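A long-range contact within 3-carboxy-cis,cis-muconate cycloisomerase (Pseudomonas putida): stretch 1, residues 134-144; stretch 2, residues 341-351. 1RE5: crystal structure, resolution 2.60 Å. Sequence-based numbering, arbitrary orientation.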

# COMPACT_ATOMS: atom_id res chain seq x y z
N ASP D 134 14.79 27.14 -7.32
CA ASP D 134 15.68 28.30 -7.46
C ASP D 134 16.81 28.22 -6.45
O ASP D 134 17.99 28.22 -6.82
CB ASP D 134 14.91 29.61 -7.25
CG ASP D 134 14.25 30.12 -8.54
OD1 ASP D 134 14.84 29.97 -9.63
OD2 ASP D 134 13.13 30.69 -8.45
N THR D 135 16.45 28.15 -5.17
CA THR D 135 17.45 28.11 -4.12
C THR D 135 18.34 26.89 -4.22
O THR D 135 19.53 26.95 -3.88
CB THR D 135 16.81 28.17 -2.70
OG1 THR D 135 16.97 26.91 -2.05
CG2 THR D 135 15.35 28.52 -2.77
N LEU D 136 17.77 25.78 -4.69
CA LEU D 136 18.53 24.55 -4.84
C LEU D 136 19.53 24.72 -5.96
O LEU D 136 20.64 24.19 -5.93
CB LEU D 136 17.59 23.40 -5.16
CG LEU D 136 17.78 22.10 -4.42
CD1 LEU D 136 17.99 22.36 -2.95
CD2 LEU D 136 16.54 21.25 -4.65
N SER D 137 19.12 25.50 -6.96
CA SER D 137 19.94 25.80 -8.12
C SER D 137 21.20 26.59 -7.72
O SER D 137 22.29 26.32 -8.21
CB SER D 137 19.13 26.62 -9.12
OG SER D 137 19.97 27.11 -10.14
N GLN D 138 21.03 27.57 -6.84
CA GLN D 138 22.14 28.38 -6.38
C GLN D 138 23.14 27.57 -5.57
O GLN D 138 24.35 27.63 -5.80
CB GLN D 138 21.61 29.54 -5.53
CG GLN D 138 20.67 30.43 -6.27
CD GLN D 138 20.44 31.75 -5.56
OE1 GLN D 138 19.68 32.59 -6.03
NE2 GLN D 138 21.11 31.93 -4.42
N GLN D 139 22.63 26.80 -4.61
CA GLN D 139 23.47 25.94 -3.78
C GLN D 139 24.25 24.96 -4.67
O GLN D 139 25.42 24.71 -4.43
CB GLN D 139 22.60 25.16 -2.79
CG GLN D 139 21.81 26.02 -1.83
CD GLN D 139 22.68 26.64 -0.75
OE1 GLN D 139 22.17 27.14 0.25
NE2 GLN D 139 23.99 26.61 -0.95
N ALA D 140 23.60 24.41 -5.68
CA ALA D 140 24.27 23.49 -6.59
C ALA D 140 25.48 24.19 -7.19
O ALA D 140 26.59 23.67 -7.17
CB ALA D 140 23.31 23.05 -7.70
N LEU D 141 25.26 25.38 -7.74
CA LEU D 141 26.36 26.14 -8.33
C LEU D 141 27.41 26.48 -7.29
O LEU D 141 28.60 26.28 -7.51
CB LEU D 141 25.83 27.44 -8.95
CG LEU D 141 25.06 27.31 -10.26
CD1 LEU D 141 24.43 28.66 -10.59
CD2 LEU D 141 25.99 26.84 -11.36
N LYS D 142 26.97 27.01 -6.16
CA LYS D 142 27.88 27.39 -5.08
C LYS D 142 28.82 26.28 -4.69
O LYS D 142 30.00 26.53 -4.44
CB LYS D 142 27.10 27.84 -3.85
CG LYS D 142 27.98 28.11 -2.64
CD LYS D 142 27.20 28.86 -1.57
CE LYS D 142 28.08 29.21 -0.37
NZ LYS D 142 27.34 29.99 0.65
N HIS D 143 28.33 25.05 -4.63
CA HIS D 143 29.17 23.92 -4.25
C HIS D 143 29.46 22.98 -5.42
O HIS D 143 29.75 21.80 -5.22
CB HIS D 143 28.53 23.14 -3.10
CG HIS D 143 28.44 23.90 -1.81
ND1 HIS D 143 27.33 24.61 -1.44
CD2 HIS D 143 29.34 24.07 -0.81
CE1 HIS D 143 27.54 25.19 -0.27
NE2 HIS D 143 28.76 24.87 0.13
N ALA D 144 29.37 23.49 -6.64
CA ALA D 144 29.62 22.67 -7.82
C ALA D 144 30.93 21.90 -7.77
O ALA D 144 31.08 20.88 -8.42
CB ALA D 144 29.59 23.53 -9.08
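Stretch 2, residues 341-351: AQVIAEGMEVD

Stretch 2 enters as the last turns of a helix that begins earlier in the chain, and it runs in broadly the same direction as the helix 134-142 of stretch 1. The two axes cross at 27° and come within 9.1 Å of each other. The CA atoms pair most closely at Thr135 and Glu346 (6.1 Å) and at Leu136 and Ala345 (6.3 Å), so Ala345 and Glu346 lie beside Leu136 and Thr135. The two stretches together bury 336 Å².

Ala341 makes no contact, but its O accepts a 2.8 Å hydrogen bond from Ala345 N and so holds the helical turn. The CA-to-CB bond of Gln342 points sideways; with chi1 t and chi2 p, the side chain nevertheless brings its end to stretch 1, where NE2 lies 3.1 Å from Thr135 CG2. Val343 and Ile344 stay clear of stretch 1. Ala345 is the centre of the packing: its CB points toward stretch 1 and sits 3.6 Å from Leu136 CD1, an apolar contact, and 3.8 Å from Thr135 OG1. The Ala345 carbonyl is also approached, its O 3.1 Å from the side-chain amide of Gln139, at the atom modelled as OE1; that amide is probably turned over in the model, which leaves the nature of the contact open. Glu346 borders the contact with its CB sideways, 4.2 Å from Thr135 OG1, while its N remains tied to Gln342 O by a 3.1 Å hydrogen bond.

Gly347 has no side chain and touches nothing in stretch 1. Beyond it the backbone opens: Met348, at phi/psi -70/145, is no longer helical, and Glu349 and Val350 adopt extended strand geometry. The CA-to-CB bond of Met348 lies sideways, yet the end of its side chain comes nearer stretch 1 and is partly covered by it. Alternation along the strand turns Glu349 away and Val350 toward stretch 1. Val350 meets His143, the first residue of stretch 1 to leave helical phi/psi: its CG2 lies 3.6 Å from His143 NE2, approaching the ring obliquely. The CA atoms of this pair are 9.4 Å apart, so here the side chains span a wider gap than at Thr135 and Leu136. Asp351 lies out of reach of stretch 1; its side chain caps a helix that starts just past the stretch.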

# COMPACT_ATOMS: atom_id res chain seq x y z
N ALA D 341 11.62 21.34 3.30
CA ALA D 341 12.74 21.19 2.37
C ALA D 341 13.31 22.56 2.02
O ALA D 341 14.52 22.71 1.83
CB ALA D 341 12.29 20.48 1.10
N GLN D 342 12.44 23.57 1.94
CA GLN D 342 12.86 24.92 1.63
C GLN D 342 13.76 25.44 2.75
O GLN D 342 14.85 25.98 2.49
CB GLN D 342 11.64 25.84 1.50
CG GLN D 342 11.96 27.30 1.18
CD GLN D 342 12.68 27.47 -0.14
OE1 GLN D 342 12.22 26.99 -1.17
NE2 GLN D 342 13.82 28.17 -0.11
N VAL D 343 13.31 25.27 3.98
CA VAL D 343 14.08 25.72 5.12
C VAL D 343 15.49 25.15 5.12
O VAL D 343 16.45 25.90 5.26
CB VAL D 343 13.43 25.34 6.46
CG1 VAL D 343 14.40 25.59 7.61
CG2 VAL D 343 12.18 26.14 6.66
N ILE D 344 15.62 23.84 4.96
CA ILE D 344 16.96 23.27 4.98
C ILE D 344 17.74 23.58 3.72
O ILE D 344 18.94 23.77 3.78
CB ILE D 344 16.99 21.71 5.24
CG1 ILE D 344 17.44 20.99 3.98
CG2 ILE D 344 15.64 21.18 5.73
CD1 ILE D 344 17.50 19.52 4.17
N ALA D 345 17.08 23.65 2.58
CA ALA D 345 17.81 23.93 1.35
C ALA D 345 18.52 25.28 1.37
O ALA D 345 19.67 25.40 0.94
CB ALA D 345 16.87 23.87 0.16
N GLU D 346 17.84 26.30 1.88
CA GLU D 346 18.45 27.61 1.87
C GLU D 346 19.34 27.88 3.06
O GLU D 346 20.09 28.86 3.06
CB GLU D 346 17.38 28.69 1.78
CG GLU D 346 16.68 28.98 3.09
CD GLU D 346 15.44 29.82 2.88
OE1 GLU D 346 15.51 30.80 2.10
OE2 GLU D 346 14.40 29.50 3.50
N GLY D 347 19.29 27.03 4.07
CA GLY D 347 20.10 27.28 5.23
C GLY D 347 21.04 26.20 5.68
O GLY D 347 21.60 26.31 6.78
N MET D 348 21.28 25.16 4.89
CA MET D 348 22.16 24.13 5.40
C MET D 348 23.60 24.58 5.50
O MET D 348 24.08 25.37 4.70
CB MET D 348 22.02 22.81 4.62
CG MET D 348 21.61 22.94 3.20
SD MET D 348 22.98 23.45 2.24
CE MET D 348 23.66 21.83 1.79
N GLU D 349 24.27 24.07 6.54
CA GLU D 349 25.66 24.36 6.85
C GLU D 349 26.58 23.29 6.30
O GLU D 349 26.36 22.10 6.55
CB GLU D 349 25.85 24.41 8.37
CG GLU D 349 25.09 25.52 9.06
CD GLU D 349 25.16 25.40 10.56
OE1 GLU D 349 26.29 25.35 11.10
OE2 GLU D 349 24.08 25.36 11.20
N VAL D 350 27.62 23.70 5.59
CA VAL D 350 28.54 22.75 5.03
C VAL D 350 29.89 22.81 5.73
O VAL D 350 30.35 23.88 6.11
CB VAL D 350 28.74 23.00 3.52
CG1 VAL D 350 29.72 22.00 2.94
CG2 VAL D 350 27.40 22.91 2.79
N ASP D 351 30.51 21.64 5.92
CA ASP D 351 31.83 21.55 6.54
C ASP D 351 32.74 20.86 5.51
O ASP D 351 32.97 19.64 5.55
CB ASP D 351 31.78 20.72 7.82
CG ASP D 351 33.10 20.75 8.59
OD1 ASP D 351 34.17 21.02 7.99
OD2 ASP D 351 33.09 20.48 9.81